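Local atomic coordinates of putative fimbrial subunit (Corynebacterium diphtheriae, PDB entry 4HSQ), a protein that is the major pilin SpaD, represented here by domains D2 and D3, and probably assembles into surface pili that serve in cell adhesion. Residues Lys5-Asn16 with Ala20-Trp32. Numbering follows the deposited sequence.
Sequences KTEKTVKDADQN and AYTYTIKADAPTW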
ATOM      1  N   LYS A   5      -2.745 -24.908   5.724  1.00 41.23           N
ATOM      2  CA  LYS A   5      -2.515 -23.913   6.765  1.00 40.09           C
ATOM      3  C   LYS A   5      -3.304 -22.616   6.454  1.00 39.99           C
ATOM      4  O   LYS A   5      -3.765 -22.425   5.318  1.00 41.04           O
ATOM      5  CB  LYS A   5      -1.005 -23.642   6.969  1.00 43.42           C
ATOM      6  CG  LYS A   5      -0.321 -22.773   5.906  1.00 62.54           C
ATOM      7  CD  LYS A   5       0.861 -22.004   6.507  1.00 75.94           C
ATOM      8  CE  LYS A   5       1.514 -21.060   5.522  1.00 86.83           C
ATOM      9  NZ  LYS A   5       2.645 -20.311   6.138  1.00 91.64           N
ATOM     10  N   THR A   6      -3.478 -21.758   7.478  1.00 30.45           N
ATOM     11  CA  THR A   6      -4.220 -20.486   7.401  1.00 27.88           C
ATOM     12  C   THR A   6      -3.215 -19.407   7.026  1.00 26.30           C
ATOM     13  O   THR A   6      -2.301 -19.132   7.795  1.00 25.94           O
ATOM     14  CB  THR A   6      -4.926 -20.235   8.734  1.00 33.14           C
ATOM     15  OG1 THR A   6      -5.466 -21.472   9.193  1.00 39.55           O
ATOM     16  CG2 THR A   6      -6.014 -19.235   8.625  1.00 29.88           C
ATOM     17  N   GLU A   7      -3.349 -18.837   5.824  1.00 19.15           N
ATOM     18  CA  GLU A   7      -2.339 -17.927   5.314  1.00 17.01           C
ATOM     19  C   GLU A   7      -2.933 -16.661   4.756  1.00 20.22           C
ATOM     20  O   GLU A   7      -3.990 -16.694   4.118  1.00 20.78           O
ATOM     21  CB  GLU A   7      -1.559 -18.639   4.194  1.00 17.66           C
ATOM     22  CG  GLU A   7      -0.340 -17.874   3.679  1.00 33.67           C
ATOM     23  CD  GLU A   7       0.584 -18.580   2.700  1.00 56.01           C
ATOM     24  OE1 GLU A   7       0.250 -19.700   2.246  1.00 52.95           O
ATOM     25  OE2 GLU A   7       1.648 -18.003   2.381  1.00 41.60           O
ATOM     26  N   LYS A   8      -2.220 -15.564   4.968  1.00 15.86           N
ATOM     27  CA  LYS A   8      -2.537 -14.260   4.387  1.00 15.18           C
ATOM     28  C   LYS A   8      -1.370 -13.840   3.485  1.00 16.86           C
ATOM     29  O   LYS A   8      -0.204 -13.989   3.867  1.00 13.68           O
ATOM     30  CB  LYS A   8      -2.807 -13.205   5.471  1.00 16.07           C
ATOM     31  CG  LYS A   8      -3.248 -11.841   4.894  1.00 13.45           C
ATOM     32  CD  LYS A   8      -3.788 -10.893   5.979  1.00 15.06           C
ATOM     33  CE  LYS A   8      -4.065  -9.569   5.327  1.00 17.52           C
ATOM     34  NZ  LYS A   8      -4.890  -8.640   6.150  1.00 14.41           N
ATOM     35  N   THR A   9      -1.697 -13.249   2.325  1.00 13.43           N
ATOM     36  CA  THR A   9      -0.713 -12.707   1.406  1.00 13.50           C
ATOM     37  C   THR A   9      -1.168 -11.306   1.020  1.00 16.63           C
ATOM     38  O   THR A   9      -2.342 -10.969   1.157  1.00 16.15           O
ATOM     39  CB  THR A   9      -0.503 -13.608   0.165  1.00 17.55           C
ATOM     40  OG1 THR A   9      -1.762 -13.825  -0.453  1.00 18.85           O
ATOM     41  CG2 THR A   9       0.164 -14.965   0.502  1.00 18.61           C
ATOM     42  N   VAL A  10      -0.239 -10.503   0.531  1.00 14.15           N
ATOM     43  CA  VAL A  10      -0.530  -9.144   0.088  1.00 12.20           C
ATOM     44  C   VAL A  10       0.137  -8.939  -1.251  1.00 15.19           C
ATOM     45  O   VAL A  10       1.276  -9.357  -1.459  1.00 14.08           O
ATOM     46  CB  VAL A  10      -0.109  -8.050   1.108  1.00 14.68           C
ATOM     47  CG1 VAL A  10       1.402  -8.085   1.416  1.00 14.23           C
ATOM     48  CG2 VAL A  10      -0.521  -6.645   0.624  1.00 13.41           C
ATOM     49  N   LYS A  11      -0.612  -8.357  -2.178  1.00 11.65           N
ATOM     50  CA  LYS A  11      -0.082  -7.985  -3.471  1.00 10.57           C
ATOM     51  C   LYS A  11      -0.166  -6.472  -3.538  1.00 13.72           C
ATOM     52  O   LYS A  11      -1.249  -5.935  -3.716  1.00 11.98           O
ATOM     53  CB  LYS A  11      -0.858  -8.644  -4.625  1.00 11.24           C
ATOM     54  CG  LYS A  11      -0.124  -8.447  -5.936  1.00 15.38           C
ATOM     55  CD  LYS A  11       1.034  -9.475  -6.033  1.00 25.18           C
ATOM     56  CE  LYS A  11       1.923  -9.267  -7.238  1.00 30.44           C
ATOM     57  NZ  LYS A  11       2.545  -7.898  -7.259  1.00 26.01           N
ATOM     58  N   ASP A  12       0.963  -5.798  -3.320  1.00 13.05           N
ATOM     59  CA  ASP A  12       1.008  -4.338  -3.237  1.00 12.29           C
ATOM     60  C   ASP A  12       2.154  -3.706  -4.044  1.00 14.62           C
ATOM     61  O   ASP A  12       2.280  -2.478  -4.003  1.00 12.03           O
ATOM     62  CB  ASP A  12       1.171  -3.924  -1.752  1.00 12.50           C
ATOM     63  CG  ASP A  12       2.416  -4.479  -1.043  1.00 15.30           C
ATOM     64  OD1 ASP A  12       3.466  -4.629  -1.698  1.00 13.55           O
ATOM     65  OD2 ASP A  12       2.341  -4.737   0.163  1.00 15.75           O
ATOM     66  N   ALA A  13       3.008  -4.503  -4.732  1.00 14.42           N
ATOM     67  CA  ALA A  13       4.166  -3.917  -5.454  1.00 14.68           C
ATOM     68  C   ALA A  13       3.764  -2.745  -6.355  1.00 17.13           C
ATOM     69  O   ALA A  13       2.780  -2.810  -7.109  1.00 15.89           O
ATOM     70  CB  ALA A  13       4.919  -4.965  -6.269  1.00 15.61           C
ATOM     71  N   ASP A  14       4.490  -1.648  -6.184  1.00 14.68           N
ATOM     72  CA  ASP A  14       4.384  -0.372  -6.897  1.00 14.43           C
ATOM     73  C   ASP A  14       3.079   0.377  -6.634  1.00 17.54           C
ATOM     74  O   ASP A  14       2.842   1.407  -7.251  1.00 18.55           O
ATOM     75  CB  ASP A  14       4.571  -0.570  -8.419  1.00 17.07           C
ATOM     76  CG  ASP A  14       5.888  -1.237  -8.802  1.00 24.96           C
ATOM     77  OD1 ASP A  14       6.958  -0.778  -8.325  1.00 24.01           O
ATOM     78  OD2 ASP A  14       5.850  -2.221  -9.546  1.00 33.79           O
ATOM     79  N   GLN A  15       2.270  -0.066  -5.693  1.00 11.69           N
ATOM     80  CA  GLN A  15       1.002   0.626  -5.435  1.00 10.75           C
ATOM     81  C   GLN A  15       1.257   1.670  -4.371  1.00 13.85           C
ATOM     82  O   GLN A  15       1.642   1.340  -3.250  1.00 13.24           O
ATOM     83  CB  GLN A  15      -0.100  -0.380  -5.023  1.00 11.29           C
ATOM     84  CG  GLN A  15      -0.363  -1.487  -6.098  1.00 14.27           C
ATOM     85  CD  GLN A  15      -0.415  -0.897  -7.504  1.00 22.65           C
ATOM     86  OE1 GLN A  15      -1.216  -0.026  -7.803  1.00 18.08           O
ATOM     87  NE2 GLN A  15       0.514  -1.274  -8.358  1.00 23.38           N
ATOM     88  N   ASN A  16       1.061   2.943  -4.723  1.00 10.10           N
ATOM     89  CA  ASN A  16       1.327   4.028  -3.796  1.00 10.38           C
ATOM     90  C   ASN A  16       0.059   4.376  -2.975  1.00 12.78           C
ATOM     91  O   ASN A  16      -0.914   3.622  -2.976  1.00 12.66           O
ATOM     92  CB  ASN A  16       1.881   5.218  -4.595  1.00 12.00           C
ATOM     93  CG  ASN A  16       3.202   4.830  -5.258  1.00 15.73           C
ATOM     94  OD1 ASN A  16       4.112   4.265  -4.638  1.00 10.86           O
ATOM     95  ND2 ASN A  16       3.348   5.097  -6.524  1.00 11.25           N
ATOM     96  N   ALA A  20      -5.181   1.070  -5.529  1.00 13.29           N
ATOM     97  CA  ALA A  20      -5.802  -0.168  -5.041  1.00 14.09           C
ATOM     98  C   ALA A  20      -4.794  -1.300  -4.953  1.00 15.15           C
ATOM     99  O   ALA A  20      -3.969  -1.472  -5.860  1.00 14.00           O
ATOM    100  CB  ALA A  20      -6.941  -0.576  -5.960  1.00 15.67           C
ATOM    101  N   TYR A  21      -4.871  -2.095  -3.883  1.00 11.78           N
ATOM    102  CA  TYR A  21      -4.030  -3.297  -3.791  1.00 11.26           C
ATOM    103  C   TYR A  21      -4.844  -4.377  -3.114  1.00 14.76           C
ATOM    104  O   TYR A  21      -5.950  -4.097  -2.660  1.00 13.39           O
ATOM    105  CB  TYR A  21      -2.662  -3.051  -3.152  1.00 11.28           C
ATOM    106  CG  TYR A  21      -2.645  -2.780  -1.665  1.00 12.91           C
ATOM    107  CD1 TYR A  21      -2.545  -3.828  -0.747  1.00 13.88           C
ATOM    108  CD2 TYR A  21      -2.607  -1.479  -1.176  1.00 12.76           C
ATOM    109  CE1 TYR A  21      -2.456  -3.584   0.621  1.00 14.43           C
ATOM    110  CE2 TYR A  21      -2.528  -1.223   0.195  1.00 12.81           C
ATOM    111  CZ  TYR A  21      -2.446  -2.280   1.086  1.00 19.23           C
ATOM    112  OH  TYR A  21      -2.376  -2.062   2.440  1.00 17.08           O
ATOM    113  N   THR A  22      -4.339  -5.604  -3.095  1.00 11.00           N
ATOM    114  CA  THR A  22      -5.145  -6.689  -2.581  1.00 10.24           C
ATOM    115  C   THR A  22      -4.481  -7.496  -1.508  1.00 14.18           C
ATOM    116  O   THR A  22      -3.250  -7.532  -1.395  1.00 13.76           O
ATOM    117  CB  THR A  22      -5.573  -7.669  -3.730  1.00 14.14           C
ATOM    118  OG1 THR A  22      -4.422  -8.236  -4.359  1.00 16.30           O
ATOM    119  CG2 THR A  22      -6.488  -7.017  -4.781  1.00 13.88           C
ATOM    120  N   TYR A  23      -5.341  -8.098  -0.677  1.00 10.99           N
ATOM    121  CA  TYR A  23      -5.002  -9.113   0.296  1.00 11.42           C
ATOM    122  C   TYR A  23      -5.644 -10.393  -0.125  1.00 14.02           C
ATOM    123  O   TYR A  23      -6.775 -10.369  -0.622  1.00 13.81           O
ATOM    124  CB  TYR A  23      -5.465  -8.770   1.716  1.00 12.50           C
ATOM    125  CG  TYR A  23      -4.707  -7.610   2.314  1.00 11.85           C
ATOM    126  CD1 TYR A  23      -3.360  -7.733   2.657  1.00 12.28           C
ATOM    127  CD2 TYR A  23      -5.354  -6.417   2.619  1.00 11.76           C
ATOM    128  CE1 TYR A  23      -2.669  -6.679   3.261  1.00 11.31           C
ATOM    129  CE2 TYR A  23      -4.665  -5.348   3.198  1.00 11.76           C
ATOM    130  CZ  TYR A  23      -3.332  -5.493   3.530  1.00 13.46           C
ATOM    131  OH  TYR A  23      -2.667  -4.442   4.098  1.00 14.50           O
ATOM    132  N   THR A  24      -4.992 -11.517   0.172  1.00 11.87           N
ATOM    133  CA  THR A  24      -5.608 -12.817  -0.075  1.00 11.27           C
ATOM    134  C   THR A  24      -5.507 -13.638   1.215  1.00 16.27           C
ATOM    135  O   THR A  24      -4.447 -13.666   1.849  1.00 17.37           O
ATOM    136  CB  THR A  24      -5.000 -13.552  -1.300  1.00 16.58           C
ATOM    137  OG1 THR A  24      -5.353 -12.818  -2.483  1.00 15.60           O
ATOM    138  CG2 THR A  24      -5.550 -14.998  -1.439  1.00 13.23           C
ATOM    139  N   ILE A  25      -6.614 -14.283   1.592  1.00 12.36           N
ATOM    140  CA  ILE A  25      -6.681 -15.140   2.791  1.00 12.65           C
ATOM    141  C   ILE A  25      -7.016 -16.532   2.310  1.00 18.63           C
ATOM    142  O   ILE A  25      -8.038 -16.736   1.634  1.00 18.01           O
ATOM    143  CB  ILE A  25      -7.677 -14.618   3.862  1.00 15.18           C
ATOM    144  CG1 ILE A  25      -7.323 -13.153   4.283  1.00 16.38           C
ATOM    145  CG2 ILE A  25      -7.690 -15.566   5.104  1.00 16.06           C
ATOM    146  CD1 ILE A  25      -8.556 -12.384   4.762  1.00 20.79           C
ATOM    147  N   LYS A  26      -6.152 -17.488   2.655  1.00 17.95           N
ATOM    148  CA  LYS A  26      -6.323 -18.896   2.268  1.00 18.25           C
ATOM    149  C   LYS A  26      -6.378 -19.748   3.522  1.00 23.86           C
ATOM    150  O   LYS A  26      -5.616 -19.530   4.484  1.00 22.81           O
ATOM    151  CB  LYS A  26      -5.201 -19.371   1.328  1.00 20.30           C
ATOM    152  CG  LYS A  26      -5.273 -18.699  -0.051  1.00 33.32           C
ATOM    153  CD  LYS A  26      -4.486 -19.438  -1.130  1.00 39.99           C
ATOM    154  CE  LYS A  26      -4.353 -18.628  -2.410  1.00 45.91           C
ATOM    155  NZ  LYS A  26      -5.640 -18.500  -3.165  1.00 41.30           N
ATOM    156  N   ALA A  27      -7.307 -20.694   3.527  1.00 20.79           N
ATOM    157  CA  ALA A  27      -7.508 -21.566   4.675  1.00 22.24           C
ATOM    158  C   ALA A  27      -8.197 -22.836   4.248  1.00 27.13           C
ATOM    159  O   ALA A  27      -9.028 -22.810   3.344  1.00 27.52           O
ATOM    160  CB  ALA A  27      -8.354 -20.851   5.723  1.00 23.25           C
ATOM    161  N   ASP A  28      -7.912 -23.934   4.933  1.00 23.53           N
ATOM    162  CA  ASP A  28      -8.595 -25.167   4.626  1.00 24.49           C
ATOM    163  C   ASP A  28      -9.920 -25.218   5.347  1.00 29.25           C
ATOM    164  O   ASP A  28     -10.004 -24.861   6.521  1.00 29.04           O
ATOM    165  CB  ASP A  28      -7.745 -26.387   5.013  1.00 28.20           C
ATOM    166  CG  ASP A  28      -6.441 -26.482   4.249  1.00 44.58           C
ATOM    167  OD1 ASP A  28      -6.487 -26.493   3.002  1.00 46.54           O
ATOM    168  OD2 ASP A  28      -5.378 -26.537   4.900  1.00 52.62           O
ATOM    169  N   ALA A  29     -10.965 -25.657   4.637  1.00 25.35           N
ATOM    170  CA  ALA A  29     -12.239 -25.901   5.266  1.00 24.54           C
ATOM    171  C   ALA A  29     -12.089 -27.206   6.063  1.00 29.16           C
ATOM    172  O   ALA A  29     -11.201 -28.012   5.728  1.00 24.74           O
ATOM    173  CB  ALA A  29     -13.324 -26.038   4.208  1.00 25.51           C
ATOM    174  N   PRO A  30     -12.898 -27.455   7.118  1.00 27.07           N
ATOM    175  CA  PRO A  30     -12.798 -28.760   7.787  1.00 27.86           C
ATOM    176  C   PRO A  30     -13.320 -29.885   6.866  1.00 32.71           C
ATOM    177  O   PRO A  30     -13.772 -29.627   5.733  1.00 31.89           O
ATOM    178  CB  PRO A  30     -13.671 -28.573   9.035  1.00 29.31           C
ATOM    179  CG  PRO A  30     -14.731 -27.591   8.590  1.00 33.10           C
ATOM    180  CD  PRO A  30     -14.007 -26.642   7.668  1.00 28.46           C
ATOM    181  N   THR A  31     -13.249 -31.136   7.337  1.00 30.02           N
ATOM    182  CA  THR A  31     -13.760 -32.290   6.597  1.00 30.14           C
ATOM    183  C   THR A  31     -15.032 -32.809   7.277  1.00 34.12           C
ATOM    184  O   THR A  31     -15.200 -32.628   8.478  1.00 33.26           O
ATOM    185  CB  THR A  31     -12.699 -33.398   6.473  1.00 40.36           C
ATOM    186  OG1 THR A  31     -12.280 -33.780   7.783  1.00 39.95           O
ATOM    187  CG2 THR A  31     -11.493 -32.988   5.596  1.00 36.15           C
ATOM    188  N   TRP A  32     -15.928 -33.446   6.504  1.00 31.82           N
ATOM    189  CA  TRP A  32     -17.184 -34.002   7.021  1.00 30.90           C
ATOM    190  C   TRP A  32     -17.735 -35.057   6.078  1.00 36.23           C
ATOM    191  O   TRP A  32     -17.486 -35.008   4.857  1.00 34.97           O
ATOM    192  CB  TRP A  32     -18.245 -32.902   7.283  1.00 28.17           C
ATOM    193  CG  TRP A  32     -18.723 -32.187   6.056  1.00 28.40           C
ATOM    194  CD1 TRP A  32     -19.795 -32.514   5.279  1.00 30.98           C
ATOM    195  CD2 TRP A  32     -18.141 -31.017   5.469  1.00 28.28           C
ATOM    196  NE1 TRP A  32     -19.935 -31.609   4.254  1.00 30.17           N
ATOM    197  CE2 TRP A  32     -18.917 -30.688   4.333  1.00 32.06           C
ATOM    198  CE3 TRP A  32     -17.033 -30.217   5.788  1.00 29.37           C
ATOM    199  CZ2 TRP A  32     -18.633 -29.581   3.528  1.00 30.76           C
ATOM    200  CZ3 TRP A  32     -16.756 -29.116   4.988  1.00 30.83           C
ATOM    201  CH2 TRP A  32     -17.551 -28.810   3.875  1.00 31.63           C
TER
HETATM  202  O   HOH W   1      -6.238 -23.653   7.190  1.00 45.40           O
HETATM  203  O   HOH W   2      -2.988 -16.224   1.045  1.00 36.11           O
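Lys5 N makes a weak hydrogen bond to Asp28 OD2 just before strand 7-11 begins, alongside the end of strand 20-28, its antiparallel hairpin partner. A water links Thr6 OG1 to the Asp28 amide. Glu7 and Lys26 form a hydrogen-bonded pair; Glu7 N donates to Lys26 O at 2.7 Å, and the return bond is equally short. The Lys8 side chain runs into the interior. It is fully extended, with CG anti to the backbone N (chi1 -176°), and this carries NZ over one face of the Tyr23 ring, 3.9 Å from its centroid. Lys8 CE packs against Tyr23 CD1 at 3.3 Å. Lys8 NZ is also joined covalently to Asn120 of strand 117-127 and hydrogen-bonded to Asp45. On the other face of the sheet, Thr9 and Thr24 lie side by side, and a water bridges Thr9 OG1 and Thr24 O. Val10 turns inward like Lys8. Val10 CG2 sits 3.4 Å from Tyr23 CE1 and also touches Tyr21 CE1. Lys11 pairs with Thr22. Asp12 then places CB over a face of the Tyr21 ring, 4.2 Å from the centroid. Tyr21 OH donates to Tyr23 OH at 2.9 Å, which helps fix both rings. The Lys8–Asn120 isopeptide bond ties this edge strand to another sheet. It makes NZ an amide nitrogen, not an ammonium, so covalent link and close packing, rather than charge, probably set its place over Tyr23.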